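Local atomic coordinates of Endoglucanase(Endo-1,4-beta-glucanase)protein (Pseudomonas stutzeri, PDB entry 6R2J), a protein that probably hydrolyses internal beta-1,4-glucosidic bonds of cellulose, as a family 5 endoglucanase, and binds cellobiose in its pocket. Residues Ile202-His206 with Phe237-Leu241. Residues are numbered along the deposited sequence.
Sequences IYEAH and FIEWL. With BGC (beta-D-glucopyranose), chain E.
Residues 202-206 lie on a strand of the eight-stranded parallel TIM barrel. Residues 237-241 are one turn of the helix that follows it in the chain, closed by the 2.8 Å hydrogen bond from Leu241 N to Phe237 O. Strand and helix run antiparallel, at 167°, with their axes 10.3 Å apart. This is the strand-to-helix half of a beta-alpha-beta crossover. In register, the CA of Tyr203 is 8.0 Å from that of Leu241, and the CA of Ala205 is 7.6 Å from that of Phe237.

No hydrogen bond joins the segments; the side chains that meet are mostly aromatic and aliphatic, and the contact is buried. Tyr203 and Ala205 point toward the helix. Phe237, with chi1 t, lays its ring over the small Ala205: Ala205 CB sits 3.7 Å from the ring centroid, 7° off the normal, a CH-pi contact. The ring's edge meets the strand backbone, with Phe237 CZ 3.6 Å from Tyr203 O. Trp240, also t, turns its edge to the face of Tyr203 (chi1 m). In this T-shaped pair the centroid of the Tyr203 ring and that of the Trp240 six-membered ring are 5.5 Å apart, with the planes at 75°. Leu241 CD2 packs at 3.9 Å against Tyr203 CB.

Glu204 and His206 point away from the helix, to the barrel's inner side. Glu204 lies near Asp140 and Glu175. His206 belongs to the glycan pocket, with its CB 2.8 Å from O4 of the bound glucose unit, and its ND1 is hydrogen-bonded to Glu144. The strand thus has a helix-packed face and a pocket face. On the latter, His206 NE2 donates a 3.0 Å hydrogen bond to Glu204 OE2.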
ATOM      1  N   ILE A 202      -2.911 -11.508  -0.079  1.00  9.48           N
ATOM      2  CA  ILE A 202      -2.470 -10.973  -1.365  1.00 10.80           C
ATOM      3  C   ILE A 202      -1.042 -10.470  -1.189  1.00  9.69           C
ATOM      4  O   ILE A 202      -0.698  -9.876  -0.165  1.00  9.86           O
ATOM      5  CB  ILE A 202      -3.420  -9.875  -1.898  1.00 11.71           C
ATOM      6  CG1 ILE A 202      -4.819 -10.493  -2.060  1.00 11.91           C
ATOM      7  CG2 ILE A 202      -2.887  -9.288  -3.174  1.00 11.50           C
ATOM      8  CD1 ILE A 202      -5.969  -9.452  -2.136  1.00 13.69           C
ATOM      9  N   TYR A 203      -0.218 -10.705  -2.205  1.00  9.42           N
ATOM     10  CA  TYR A 203       1.180 -10.291  -2.205  1.00 10.28           C
ATOM     11  C   TYR A 203       1.296  -8.965  -2.918  1.00 10.07           C
ATOM     12  O   TYR A 203       0.536  -8.663  -3.836  1.00 12.24           O
ATOM     13  CB  TYR A 203       2.070 -11.332  -2.852  1.00 10.61           C
ATOM     14  CG  TYR A 203       2.130 -12.559  -1.994  1.00 10.90           C
ATOM     15  CD1 TYR A 203       1.177 -13.559  -2.135  1.00 11.31           C
ATOM     16  CD2 TYR A 203       3.104 -12.694  -0.996  1.00 10.67           C
ATOM     17  CE1 TYR A 203       1.210 -14.684  -1.347  1.00 10.89           C
ATOM     18  CE2 TYR A 203       3.163 -13.838  -0.211  1.00 11.55           C
ATOM     19  CZ  TYR A 203       2.209 -14.831  -0.390  1.00 11.40           C
ATOM     20  OH  TYR A 203       2.233 -15.984   0.372  1.00 11.61           O
ATOM     21  N   GLU A 204       2.213  -8.145  -2.449  1.00  9.54           N
ATOM     22  CA  GLU A 204       2.203  -6.741  -2.812  1.00  8.54           C
ATOM     23  C   GLU A 204       3.638  -6.301  -3.001  1.00  8.28           C
ATOM     24  O   GLU A 204       4.462  -6.470  -2.096  1.00  8.24           O
ATOM     25  CB  GLU A 204       1.618  -5.853  -1.714  1.00  7.55           C
ATOM     26  CG  GLU A 204       2.019  -4.391  -1.920  1.00  8.72           C
ATOM     27  CD  GLU A 204       1.469  -3.471  -0.822  1.00  8.53           C
ATOM     28  OE1 GLU A 204       0.787  -3.957   0.124  1.00  9.42           O
ATOM     29  OE2 GLU A 204       1.743  -2.261  -0.903  1.00  8.58           O
ATOM     30  N   ALA A 205       3.897  -5.680  -4.151  1.00  9.38           N
ATOM     31  CA  ALA A 205       5.187  -5.116  -4.513  1.00  9.90           C
ATOM     32  C   ALA A 205       4.991  -3.654  -4.892  1.00  9.47           C
ATOM     33  O   ALA A 205       3.869  -3.201  -5.169  1.00  7.34           O
ATOM     34  CB  ALA A 205       5.823  -5.829  -5.717  1.00  9.74           C
ATOM     35  N   HIS A 206       6.129  -2.947  -4.944  1.00 10.05           N
ATOM     36  CA  HIS A 206       6.241  -1.542  -5.303  1.00  9.29           C
ATOM     37  C   HIS A 206       7.094  -1.437  -6.546  1.00  7.87           C
ATOM     38  O   HIS A 206       7.928  -2.302  -6.816  1.00  8.31           O
ATOM     39  CB  HIS A 206       6.862  -0.747  -4.156  1.00  8.74           C
ATOM     40  CG  HIS A 206       5.995  -0.738  -2.938  1.00  9.38           C
ATOM     41  ND1 HIS A 206       6.384  -0.211  -1.731  1.00  9.95           N
ATOM     42  CD2 HIS A 206       4.744  -1.223  -2.744  1.00  9.60           C
ATOM     43  CE1 HIS A 206       5.415  -0.377  -0.846  1.00 10.03           C
ATOM     44  NE2 HIS A 206       4.394  -0.950  -1.447  1.00  8.34           N
ATOM     45  N   PHE A 237       7.107  -9.987 -11.239  1.00 12.75           N
ATOM     46  CA  PHE A 237       6.232 -10.145 -10.076  1.00 13.45           C
ATOM     47  C   PHE A 237       4.951 -10.879 -10.455  1.00 13.83           C
ATOM     48  O   PHE A 237       4.578 -11.865  -9.805  1.00 12.73           O
ATOM     49  CB  PHE A 237       5.946  -8.731  -9.510  1.00 13.14           C
ATOM     50  CG  PHE A 237       4.989  -8.702  -8.352  1.00 12.34           C
ATOM     51  CD1 PHE A 237       5.152  -9.549  -7.267  1.00 12.79           C
ATOM     52  CD2 PHE A 237       3.915  -7.815  -8.354  1.00 11.78           C
ATOM     53  CE1 PHE A 237       4.239  -9.531  -6.223  1.00 14.46           C
ATOM     54  CE2 PHE A 237       2.997  -7.804  -7.325  1.00 13.97           C
ATOM     55  CZ  PHE A 237       3.160  -8.652  -6.258  1.00 14.83           C
ATOM     56  N   ILE A 238       4.281 -10.405 -11.522  1.00 14.28           N
ATOM     57  CA  ILE A 238       3.096 -11.071 -12.072  1.00 13.97           C
ATOM     58  C   ILE A 238       3.405 -12.534 -12.381  1.00 12.80           C
ATOM     59  O   ILE A 238       2.635 -13.440 -12.050  1.00 13.10           O
ATOM     60  CB  ILE A 238       2.599 -10.309 -13.320  1.00 15.85           C
ATOM     61  CG1 ILE A 238       2.273  -8.855 -12.943  1.00 17.10           C
ATOM     62  CG2 ILE A 238       1.471 -11.087 -14.011  1.00 17.00           C
ATOM     63  CD1 ILE A 238       1.672  -8.647 -11.598  1.00 18.09           C
ATOM     64  N   GLU A 239       4.549 -12.786 -13.009  1.00 12.67           N
ATOM     65  CA  GLU A 239       4.897 -14.145 -13.395  1.00 14.90           C
ATOM     66  C   GLU A 239       5.125 -15.017 -12.176  1.00 14.47           C
ATOM     67  O   GLU A 239       4.708 -16.179 -12.151  1.00 15.06           O
ATOM     68  CB  GLU A 239       6.148 -14.130 -14.276  1.00 17.79           C
ATOM     69  CG  GLU A 239       5.847 -13.656 -15.700  1.00 21.43           C
ATOM     70  CD  GLU A 239       7.032 -13.726 -16.597  1.00 24.58           C
ATOM     71  OE1 GLU A 239       8.053 -14.255 -16.141  1.00 26.00           O
ATOM     72  OE2 GLU A 239       6.955 -13.242 -17.741  1.00 26.18           O
ATOM     73  N   TRP A 240       5.762 -14.470 -11.147  1.00 14.20           N
ATOM     74  CA  TRP A 240       5.880 -15.190  -9.882  1.00 13.45           C
ATOM     75  C   TRP A 240       4.517 -15.442  -9.253  1.00 14.14           C
ATOM     76  O   TRP A 240       4.254 -16.541  -8.747  1.00 13.94           O
ATOM     77  CB  TRP A 240       6.729 -14.371  -8.916  1.00 13.71           C
ATOM     78  CG  TRP A 240       7.037 -15.029  -7.644  1.00 13.71           C
ATOM     79  CD1 TRP A 240       8.140 -15.797  -7.349  1.00 13.77           C
ATOM     80  CD2 TRP A 240       6.264 -14.962  -6.444  1.00 13.09           C
ATOM     81  NE1 TRP A 240       8.080 -16.228  -6.047  1.00 12.74           N
ATOM     82  CE2 TRP A 240       6.940 -15.731  -5.467  1.00 13.14           C
ATOM     83  CE3 TRP A 240       5.056 -14.344  -6.098  1.00 12.56           C
ATOM     84  CZ2 TRP A 240       6.441 -15.893  -4.160  1.00 13.55           C
ATOM     85  CZ3 TRP A 240       4.566 -14.498  -4.783  1.00 12.15           C
ATOM     86  CH2 TRP A 240       5.253 -15.267  -3.843  1.00 13.17           C
ATOM     87  N   LEU A 241       3.638 -14.433  -9.256  1.00 13.02           N
ATOM     88  CA  LEU A 241       2.270 -14.642  -8.781  1.00 12.77           C
ATOM     89  C   LEU A 241       1.560 -15.759  -9.556  1.00 12.90           C
ATOM     90  O   LEU A 241       1.001 -16.683  -8.963  1.00 11.96           O
ATOM     91  CB  LEU A 241       1.485 -13.341  -8.885  1.00 11.51           C
ATOM     92  CG  LEU A 241       1.993 -12.257  -7.932  1.00 11.08           C
ATOM     93  CD1 LEU A 241       1.411 -10.896  -8.369  1.00 11.66           C
ATOM     94  CD2 LEU A 241       1.658 -12.515  -6.506  1.00  9.86           C
TER
HETATM   95  C2  BGC E   2      13.163  -0.591  -4.356  0.71 15.36           C
HETATM   96  C3  BGC E   2      11.831  -1.268  -4.428  0.71 10.56           C
HETATM   97  C4  BGC E   2      10.891  -0.270  -3.836  0.71 11.69           C
HETATM   98  C5  BGC E   2      11.198   1.180  -4.045  0.71 33.08           C
HETATM   99  C6  BGC E   2      10.039   1.872  -3.393  0.71  7.08           C
HETATM  100  C1  BGC E   2      13.440   0.934  -4.388  0.71 20.14           C
HETATM  101  O2  BGC E   2      14.060  -1.424  -5.197  0.71 19.35           O
HETATM  102  O3  BGC E   2      11.791  -2.496  -3.691  0.71 51.96           O
HETATM  103  O4  BGC E   2       9.699  -0.814  -4.355  0.71 18.47           O
HETATM  104  O5  BGC E   2      12.509   1.465  -3.359  0.71 20.05           O
HETATM  105  O6  BGC E   2      10.454   3.237  -3.120  0.71 17.58           O